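Local coordinates for protein putative phosphatase/phosphodiesterase MPN_349 (Mycoplasma pneumoniae M129, PDB 1T71) that is a putative iron-dependent phosphatase of the YmdB-like family that probably hydrolyses phosphoesters such as 2',3'-cyclic nucleotides, at residues 60-74 and 88-101. Sequence-based numbering, arbitrary orientation.
Sequences KEAGVNYITMGNHTW and DLVRPLNLDTSFAF. With FE (Fe (III) ion), chain C.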
ATOM      1  N   LYS A  60       5.741  12.466  -5.371  1.00 27.76           N
ATOM      2  CA  LYS A  60       7.142  12.422  -5.742  1.00 29.29           C
ATOM      3  C   LYS A  60       7.908  13.590  -5.114  1.00 29.98           C
ATOM      4  O   LYS A  60       9.007  13.413  -4.586  1.00 27.94           O
ATOM      5  CB  LYS A  60       7.257  12.472  -7.262  1.00 38.05           C
ATOM      6  CG  LYS A  60       8.506  11.843  -7.795  1.00 41.74           C
ATOM      7  CD  LYS A  60       8.567  10.367  -7.449  1.00 41.67           C
ATOM      8  CE  LYS A  60       9.926   9.822  -7.807  1.00 41.91           C
ATOM      9  NZ  LYS A  60      10.239  10.145  -9.223  1.00 44.32           N
ATOM     10  N   GLU A  61       7.328  14.783  -5.160  1.00 36.73           N
ATOM     11  CA  GLU A  61       8.002  15.942  -4.589  1.00 40.12           C
ATOM     12  C   GLU A  61       7.918  15.936  -3.074  1.00 38.94           C
ATOM     13  O   GLU A  61       8.658  16.655  -2.408  1.00 41.02           O
ATOM     14  CB  GLU A  61       7.411  17.245  -5.141  1.00 71.45           C
ATOM     15  CG  GLU A  61       5.969  17.547  -4.732  1.00 79.32           C
ATOM     16  CD  GLU A  61       5.810  17.860  -3.239  1.00 83.90           C
ATOM     17  OE1 GLU A  61       6.708  18.530  -2.668  1.00 85.35           O
ATOM     18  OE2 GLU A  61       4.781  17.449  -2.642  1.00 83.61           O
ATOM     19  N   ALA A  62       7.017  15.126  -2.529  1.00 33.07           N
ATOM     20  CA  ALA A  62       6.858  15.047  -1.081  1.00 32.32           C
ATOM     21  C   ALA A  62       7.917  14.149  -0.459  1.00 32.44           C
ATOM     22  O   ALA A  62       8.101  14.153   0.760  1.00 33.23           O
ATOM     23  CB  ALA A  62       5.465  14.537  -0.730  1.00 32.26           C
ATOM     24  N   GLY A  63       8.605  13.371  -1.291  1.00 34.29           N
ATOM     25  CA  GLY A  63       9.636  12.491  -0.773  1.00 33.03           C
ATOM     26  C   GLY A  63       9.469  11.010  -1.077  1.00 31.90           C
ATOM     27  O   GLY A  63      10.324  10.209  -0.716  1.00 32.78           O
ATOM     28  N   VAL A  64       8.384  10.631  -1.741  1.00 29.62           N
ATOM     29  CA  VAL A  64       8.171   9.225  -2.062  1.00 28.25           C
ATOM     30  C   VAL A  64       9.110   8.777  -3.177  1.00 27.53           C
ATOM     31  O   VAL A  64       9.245   9.459  -4.187  1.00 29.04           O
ATOM     32  CB  VAL A  64       6.714   8.976  -2.497  1.00 24.04           C
ATOM     33  CG1 VAL A  64       6.537   7.527  -2.923  1.00 22.50           C
ATOM     34  CG2 VAL A  64       5.771   9.321  -1.347  1.00 22.93           C
ATOM     35  N   ASN A  65       9.753   7.627  -2.993  1.00 24.94           N
ATOM     36  CA  ASN A  65      10.676   7.097  -3.993  1.00 25.99           C
ATOM     37  C   ASN A  65      10.048   6.076  -4.925  1.00 27.35           C
ATOM     38  O   ASN A  65      10.317   6.079  -6.126  1.00 27.97           O
ATOM     39  CB  ASN A  65      11.888   6.455  -3.322  1.00 26.83           C
ATOM     40  CG  ASN A  65      12.697   7.444  -2.530  1.00 27.16           C
ATOM     41  OD1 ASN A  65      13.158   8.451  -3.069  1.00 32.45           O
ATOM     42  ND2 ASN A  65      12.877   7.173  -1.247  1.00 26.67           N
ATOM     43  N   TYR A  66       9.224   5.190  -4.372  1.00 29.18           N
ATOM     44  CA  TYR A  66       8.575   4.162  -5.176  1.00 29.19           C
ATOM     45  C   TYR A  66       7.098   4.017  -4.817  1.00 28.91           C
ATOM     46  O   TYR A  66       6.686   4.314  -3.695  1.00 30.57           O
ATOM     47  CB  TYR A  66       9.312   2.837  -4.994  1.00 29.02           C
ATOM     48  CG  TYR A  66      10.706   2.854  -5.585  1.00 29.25           C
ATOM     49  CD1 TYR A  66      10.902   2.681  -6.953  1.00 30.57           C
ATOM     50  CD2 TYR A  66      11.825   3.094  -4.784  1.00 30.54           C
ATOM     51  CE1 TYR A  66      12.176   2.745  -7.516  1.00 31.01           C
ATOM     52  CE2 TYR A  66      13.108   3.166  -5.338  1.00 30.70           C
ATOM     53  CZ  TYR A  66      13.273   2.990  -6.706  1.00 32.17           C
ATOM     54  OH  TYR A  66      14.523   3.064  -7.278  1.00 30.49           O
ATOM     55  N   ILE A  67       6.303   3.551  -5.772  1.00 25.74           N
ATOM     56  CA  ILE A  67       4.871   3.414  -5.562  1.00 24.61           C
ATOM     57  C   ILE A  67       4.300   2.056  -5.971  1.00 24.50           C
ATOM     58  O   ILE A  67       4.653   1.516  -7.025  1.00 23.74           O
ATOM     59  CB  ILE A  67       4.125   4.510  -6.355  1.00 23.94           C
ATOM     60  CG1 ILE A  67       4.366   5.876  -5.712  1.00 24.71           C
ATOM     61  CG2 ILE A  67       2.648   4.208  -6.417  1.00 24.37           C
ATOM     62  CD1 ILE A  67       3.684   7.020  -6.443  1.00 25.06           C
ATOM     63  N   THR A  68       3.424   1.510  -5.130  1.00 20.54           N
ATOM     64  CA  THR A  68       2.749   0.244  -5.426  1.00 22.02           C
ATOM     65  C   THR A  68       1.258   0.595  -5.497  1.00 21.81           C
ATOM     66  O   THR A  68       0.854   1.637  -4.969  1.00 20.47           O
ATOM     67  CB  THR A  68       3.002  -0.829  -4.327  1.00 23.35           C
ATOM     68  OG1 THR A  68       2.600  -0.331  -3.046  1.00 22.86           O
ATOM     69  CG2 THR A  68       4.478  -1.194  -4.279  1.00 22.00           C
ATOM     70  N   MET A  69       0.444  -0.246  -6.136  1.00 19.98           N
ATOM     71  CA  MET A  69      -0.980   0.058  -6.269  1.00 21.54           C
ATOM     72  C   MET A  69      -1.932  -1.050  -5.819  1.00 21.76           C
ATOM     73  O   MET A  69      -1.617  -1.815  -4.908  1.00 22.53           O
ATOM     74  CB  MET A  69      -1.279   0.458  -7.721  1.00 24.95           C
ATOM     75  CG  MET A  69      -0.538   1.707  -8.201  1.00 24.72           C
ATOM     76  SD  MET A  69      -1.236   3.266  -7.584  1.00 30.17           S
ATOM     77  CE  MET A  69      -0.339   3.502  -6.265  1.00 30.98           C
ATOM     78  N   GLY A  70      -3.101  -1.128  -6.453  1.00 24.93           N
ATOM     79  CA  GLY A  70      -4.078  -2.134  -6.063  1.00 22.71           C
ATOM     80  C   GLY A  70      -5.244  -2.323  -7.013  1.00 22.64           C
ATOM     81  O   GLY A  70      -5.066  -2.378  -8.234  1.00 24.72           O
ATOM     82  N   ASN A  71      -6.448  -2.425  -6.469  1.00 21.17           N
ATOM     83  CA  ASN A  71      -7.606  -2.645  -7.321  1.00 22.13           C
ATOM     84  C   ASN A  71      -8.120  -1.407  -8.039  1.00 22.13           C
ATOM     85  O   ASN A  71      -8.801  -1.524  -9.047  1.00 24.83           O
ATOM     86  CB  ASN A  71      -8.734  -3.323  -6.528  1.00 22.20           C
ATOM     87  CG  ASN A  71      -9.054  -2.609  -5.236  1.00 25.13           C
ATOM     88  OD1 ASN A  71      -8.180  -2.395  -4.400  1.00 25.45           O
ATOM     89  ND2 ASN A  71     -10.319  -2.245  -5.060  1.00 26.56           N
ATOM     90  N   HIS A  72      -7.781  -0.224  -7.543  1.00 24.69           N
ATOM     91  CA  HIS A  72      -8.223   1.008  -8.182  1.00 24.97           C
ATOM     92  C   HIS A  72      -7.112   1.649  -9.003  1.00 25.54           C
ATOM     93  O   HIS A  72      -7.145   2.842  -9.295  1.00 25.14           O
ATOM     94  CB  HIS A  72      -8.736   1.985  -7.127  1.00 21.44           C
ATOM     95  CG  HIS A  72     -10.085   1.623  -6.591  1.00 24.25           C
ATOM     96  ND1 HIS A  72     -10.339   1.469  -5.244  1.00 26.31           N
ATOM     97  CD2 HIS A  72     -11.256   1.379  -7.227  1.00 23.26           C
ATOM     98  CE1 HIS A  72     -11.609   1.146  -5.074  1.00 28.52           C
ATOM     99  NE2 HIS A  72     -12.187   1.085  -6.262  1.00 27.87           N
ATOM    100  N   THR A  73      -6.131   0.837  -9.380  1.00 24.09           N
ATOM    101  CA  THR A  73      -4.996   1.306 -10.166  1.00 25.64           C
ATOM    102  C   THR A  73      -5.367   2.091 -11.436  1.00 26.09           C
ATOM    103  O   THR A  73      -4.737   3.095 -11.767  1.00 26.49           O
ATOM    104  CB  THR A  73      -4.095   0.111 -10.614  1.00 24.00           C
ATOM    105  OG1 THR A  73      -3.556  -0.563  -9.464  1.00 22.66           O
ATOM    106  CG2 THR A  73      -2.949   0.608 -11.505  1.00 23.66           C
ATOM    107  N   TRP A  74      -6.402   1.647 -12.134  1.00 24.83           N
ATOM    108  CA  TRP A  74      -6.763   2.256 -13.409  1.00 25.56           C
ATOM    109  C   TRP A  74      -7.940   3.220 -13.452  1.00 26.19           C
ATOM    110  O   TRP A  74      -8.469   3.502 -14.531  1.00 27.40           O
ATOM    111  CB  TRP A  74      -6.987   1.123 -14.416  1.00 23.67           C
ATOM    112  CG  TRP A  74      -5.882   0.097 -14.358  1.00 24.87           C
ATOM    113  CD1 TRP A  74      -4.719   0.095 -15.081  1.00 24.82           C
ATOM    114  CD2 TRP A  74      -5.799  -1.023 -13.463  1.00 25.07           C
ATOM    115  NE1 TRP A  74      -3.919  -0.953 -14.687  1.00 23.37           N
ATOM    116  CE2 TRP A  74      -4.554  -1.652 -13.695  1.00 24.05           C
ATOM    117  CE3 TRP A  74      -6.653  -1.551 -12.483  1.00 23.42           C
ATOM    118  CZ2 TRP A  74      -4.142  -2.785 -12.982  1.00 23.86           C
ATOM    119  CZ3 TRP A  74      -6.245  -2.679 -11.776  1.00 22.26           C
ATOM    120  CH2 TRP A  74      -4.997  -3.282 -12.029  1.00 23.88           C
ATOM    121  N   ASP A  88       9.178   4.295 -11.623  1.00 28.12           N
ATOM    122  CA  ASP A  88       9.224   3.974 -10.198  1.00 27.04           C
ATOM    123  C   ASP A  88       7.851   3.613  -9.642  1.00 26.46           C
ATOM    124  O   ASP A  88       7.608   3.754  -8.444  1.00 24.96           O
ATOM    125  CB  ASP A  88       9.794   5.158  -9.419  1.00 32.42           C
ATOM    126  CG  ASP A  88       9.207   6.482  -9.865  1.00 34.58           C
ATOM    127  OD1 ASP A  88       8.090   6.475 -10.421  1.00 34.71           O
ATOM    128  OD2 ASP A  88       9.855   7.530  -9.660  1.00 36.23           O
ATOM    129  N   LEU A  89       6.970   3.136 -10.518  1.00 26.76           N
ATOM    130  CA  LEU A  89       5.606   2.771 -10.140  1.00 26.53           C
ATOM    131  C   LEU A  89       5.314   1.327 -10.534  1.00 26.91           C
ATOM    132  O   LEU A  89       5.502   0.945 -11.692  1.00 28.11           O
ATOM    133  CB  LEU A  89       4.631   3.715 -10.855  1.00 31.28           C
ATOM    134  CG  LEU A  89       3.097   3.659 -10.831  1.00 33.69           C
ATOM    135  CD1 LEU A  89       2.598   2.240 -10.641  1.00 33.74           C
ATOM    136  CD2 LEU A  89       2.572   4.582  -9.745  1.00 33.25           C
ATOM    137  N   VAL A  90       4.842   0.528  -9.581  1.00 22.22           N
ATOM    138  CA  VAL A  90       4.514  -0.862  -9.862  1.00 23.23           C
ATOM    139  C   VAL A  90       3.025  -1.133  -9.633  1.00 23.06           C
ATOM    140  O   VAL A  90       2.450  -0.720  -8.624  1.00 23.29           O
ATOM    141  CB  VAL A  90       5.343  -1.836  -8.974  1.00 37.71           C
ATOM    142  CG1 VAL A  90       6.830  -1.541  -9.123  1.00 40.37           C
ATOM    143  CG2 VAL A  90       4.939  -1.695  -7.519  1.00 40.62           C
ATOM    144  N   ARG A  91       2.405  -1.826 -10.581  1.00 22.05           N
ATOM    145  CA  ARG A  91       0.996  -2.163 -10.475  1.00 23.55           C
ATOM    146  C   ARG A  91       0.875  -3.664 -10.248  1.00 23.07           C
ATOM    147  O   ARG A  91       1.874  -4.380 -10.263  1.00 25.29           O
ATOM    148  CB  ARG A  91       0.251  -1.725 -11.748  1.00 25.42           C
ATOM    149  CG  ARG A  91       0.958  -2.017 -13.063  1.00 22.46           C
ATOM    150  CD  ARG A  91       0.960  -3.498 -13.414  1.00 24.15           C
ATOM    151  NE  ARG A  91       1.511  -3.717 -14.749  1.00 25.56           N
ATOM    152  CZ  ARG A  91       1.536  -4.892 -15.377  1.00 26.68           C
ATOM    153  NH1 ARG A  91       1.038  -5.978 -14.794  1.00 26.38           N
ATOM    154  NH2 ARG A  91       2.061  -4.982 -16.591  1.00 25.25           N
ATOM    155  N   PRO A  92      -0.343  -4.165 -10.021  1.00 25.19           N
ATOM    156  CA  PRO A  92      -0.477  -5.611  -9.798  1.00 26.67           C
ATOM    157  C   PRO A  92       0.040  -6.456 -10.981  1.00 27.76           C
ATOM    158  O   PRO A  92      -0.404  -6.287 -12.117  1.00 26.64           O
ATOM    159  CB  PRO A  92      -1.977  -5.779  -9.559  1.00 24.61           C
ATOM    160  CG  PRO A  92      -2.370  -4.447  -8.938  1.00 23.56           C
ATOM    161  CD  PRO A  92      -1.628  -3.472  -9.812  1.00 23.44           C
ATOM    162  N   LEU A  93       0.983  -7.355 -10.698  1.00 27.04           N
ATOM    163  CA  LEU A  93       1.590  -8.235 -11.705  1.00 27.79           C
ATOM    164  C   LEU A  93       0.606  -9.303 -12.162  1.00 28.84           C
ATOM    165  O   LEU A  93       0.598  -9.737 -13.312  1.00 28.66           O
ATOM    166  CB  LEU A  93       2.826  -8.919 -11.099  1.00 24.33           C
ATOM    167  CG  LEU A  93       3.590  -9.955 -11.932  1.00 25.42           C
ATOM    168  CD1 LEU A  93       4.183  -9.299 -13.175  1.00 25.04           C
ATOM    169  CD2 LEU A  93       4.705 -10.550 -11.081  1.00 23.79           C
ATOM    170  N   ASN A  94      -0.205  -9.701 -11.196  1.00 32.38           N
ATOM    171  CA  ASN A  94      -1.246 -10.723 -11.243  1.00 34.54           C
ATOM    172  C   ASN A  94      -2.386 -10.559 -12.278  1.00 33.60           C
ATOM    173  O   ASN A  94      -3.496 -11.046 -12.042  1.00 31.22           O
ATOM    174  CB  ASN A  94      -1.839 -10.753  -9.827  1.00 45.69           C
ATOM    175  CG  ASN A  94      -2.308 -12.097  -9.428  1.00 49.19           C
ATOM    176  OD1 ASN A  94      -1.665 -13.100  -9.747  1.00 55.85           O
ATOM    177  ND2 ASN A  94      -3.426 -12.148  -8.705  1.00 47.17           N
ATOM    178  N   LEU A  95      -2.124  -9.916 -13.415  1.00 34.17           N
ATOM    179  CA  LEU A  95      -3.178  -9.660 -14.410  1.00 34.13           C
ATOM    180  C   LEU A  95      -3.372 -10.651 -15.565  1.00 35.00           C
ATOM    181  O   LEU A  95      -2.420 -11.047 -16.234  1.00 36.72           O
ATOM    182  CB  LEU A  95      -2.986  -8.250 -14.987  1.00 27.91           C
ATOM    183  CG  LEU A  95      -2.868  -7.115 -13.957  1.00 26.84           C
ATOM    184  CD1 LEU A  95      -2.596  -5.795 -14.673  1.00 25.20           C
ATOM    185  CD2 LEU A  95      -4.136  -7.016 -13.132  1.00 27.01           C
ATOM    186  N   ASP A  96      -4.625 -11.033 -15.803  1.00 33.09           N
ATOM    187  CA  ASP A  96      -4.964 -11.965 -16.878  1.00 32.39           C
ATOM    188  C   ASP A  96      -4.981 -11.218 -18.212  1.00 32.24           C
ATOM    189  O   ASP A  96      -5.419 -10.068 -18.281  1.00 30.12           O
ATOM    190  CB  ASP A  96      -6.333 -12.600 -16.608  1.00 39.09           C
ATOM    191  CG  ASP A  96      -6.761 -13.564 -17.705  1.00 41.45           C
ATOM    192  OD1 ASP A  96      -7.145 -13.098 -18.798  1.00 44.31           O
ATOM    193  OD2 ASP A  96      -6.705 -14.791 -17.479  1.00 40.71           O
ATOM    194  N   THR A  97      -4.515 -11.874 -19.271  1.00 31.59           N
ATOM    195  CA  THR A  97      -4.458 -11.242 -20.585  1.00 33.00           C
ATOM    196  C   THR A  97      -5.789 -10.733 -21.136  1.00 32.78           C
ATOM    197  O   THR A  97      -5.802  -9.863 -22.003  1.00 32.73           O
ATOM    198  CB  THR A  97      -3.807 -12.178 -21.624  1.00 40.42           C
ATOM    199  OG1 THR A  97      -4.420 -13.473 -21.567  1.00 43.94           O
ATOM    200  CG2 THR A  97      -2.314 -12.306 -21.354  1.00 41.26           C
ATOM    201  N   SER A  98      -6.904 -11.256 -20.634  1.00 34.67           N
ATOM    202  CA  SER A  98      -8.213 -10.810 -21.102  1.00 35.59           C
ATOM    203  C   SER A  98      -8.484  -9.374 -20.656  1.00 36.99           C
ATOM    204  O   SER A  98      -9.326  -8.675 -21.224  1.00 37.11           O
ATOM    205  CB  SER A  98      -9.314 -11.715 -20.555  1.00 36.99           C
ATOM    206  OG  SER A  98      -9.385 -11.624 -19.142  1.00 39.46           O
ATOM    207  N   PHE A  99      -7.764  -8.940 -19.628  1.00 35.54           N
ATOM    208  CA  PHE A  99      -7.925  -7.597 -19.092  1.00 35.59           C
ATOM    209  C   PHE A  99      -7.100  -6.578 -19.873  1.00 35.83           C
ATOM    210  O   PHE A  99      -5.906  -6.776 -20.094  1.00 35.30           O
ATOM    211  CB  PHE A  99      -7.500  -7.587 -17.614  1.00 33.75           C
ATOM    212  CG  PHE A  99      -7.540  -6.226 -16.968  1.00 32.65           C
ATOM    213  CD1 PHE A  99      -6.469  -5.778 -16.200  1.00 31.61           C
ATOM    214  CD2 PHE A  99      -8.655  -5.405 -17.101  1.00 32.82           C
ATOM    215  CE1 PHE A  99      -6.503  -4.530 -15.570  1.00 33.69           C
ATOM    216  CE2 PHE A  99      -8.702  -4.154 -16.476  1.00 34.16           C
ATOM    217  CZ  PHE A  99      -7.623  -3.717 -15.709  1.00 33.88           C
ATOM    218  N   ALA A 100      -7.737  -5.496 -20.312  1.00 41.84           N
ATOM    219  CA  ALA A 100      -7.001  -4.447 -21.014  1.00 43.90           C
ATOM    220  C   ALA A 100      -6.089  -3.946 -19.900  1.00 44.51           C
ATOM    221  O   ALA A 100      -6.463  -4.021 -18.735  1.00 49.05           O
ATOM    222  CB  ALA A 100      -7.950  -3.342 -21.458  1.00 31.64           C
ATOM    223  N   PHE A 101      -4.905  -3.449 -20.226  1.00 37.40           N
ATOM    224  CA  PHE A 101      -3.973  -2.969 -19.190  1.00 36.54           C
ATOM    225  C   PHE A 101      -3.163  -4.106 -18.561  1.00 35.19           C
ATOM    226  O   PHE A 101      -2.336  -3.864 -17.674  1.00 33.89           O
ATOM    227  CB  PHE A 101      -4.697  -2.226 -18.051  1.00 29.45           C
ATOM    228  CG  PHE A 101      -5.613  -1.122 -18.509  1.00 28.49           C
ATOM    229  CD1 PHE A 101      -5.226  -0.241 -19.513  1.00 26.88           C
ATOM    230  CD2 PHE A 101      -6.870  -0.967 -17.931  1.00 27.19           C
ATOM    231  CE1 PHE A 101      -6.081   0.777 -19.937  1.00 28.11           C
ATOM    232  CE2 PHE A 101      -7.730   0.046 -18.347  1.00 27.01           C
ATOM    233  CZ  PHE A 101      -7.338   0.918 -19.351  1.00 26.87           C
TER
HETATM  234 FE    FE C 302      -7.929  -1.619  -2.345  1.00 27.01          FE
HETATM  235  O   HOH W   1      12.175   7.276  -7.896  1.00 39.99           O
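Ile67 and Leu89 pair as parallel strand neighbours, joining the two strands of a beta-alpha-beta unit at one margin of the metallophosphoesterase (calcineurin-like) core sheet. Two backbone bonds define the register: Ile67 N donates to Asp88 O, and Val90 N donates to Ile67 O in a nearly straight bond (174°). On one face Ile67 CG2 presses on Leu89 CD2 at 3.3 Å, tighter than usual; the Thr68 and Val90 CG2 methyls meet on the other, where Thr68 OG1 is hydrogen-bonded to Asp156 OD1.

Beyond the strands, Trp74 buries the largest area of any residue in the contact, 124 Å². Its CG lies anti to the carbonyl carbon, beside the backbone N, and the indole reaches across to segment 88-101. CB already touches CD2 and CE2 of Phe101; further out, CG and CD1 lie against CD2 of that ring, whose plane is only 3° from the five-membered ring but slid aside. NE1, buried here with no polar partner in the model, meets Phe101 CB. The six-membered ring receives the edge of Phe99 on one face, a T-shaped pair with planes at 82°, while Thr73 CB covers the opposite face. At the far rim, CZ2 reaches Leu95 CD1 at 3.8 Å and CH2 touches Leu95 CD2 and Pro92 CD.

The turn from Gly70 to Thr73 leads to the iron site: Asn71 OD1 binds iron at 2.2 Å, alongside Glu43 and His183. At the other end, Lys60 NZ forms a salt bridge with Asp88 OD2, 2.7 Å away, and a water donates to both that oxygen and Asn65 O.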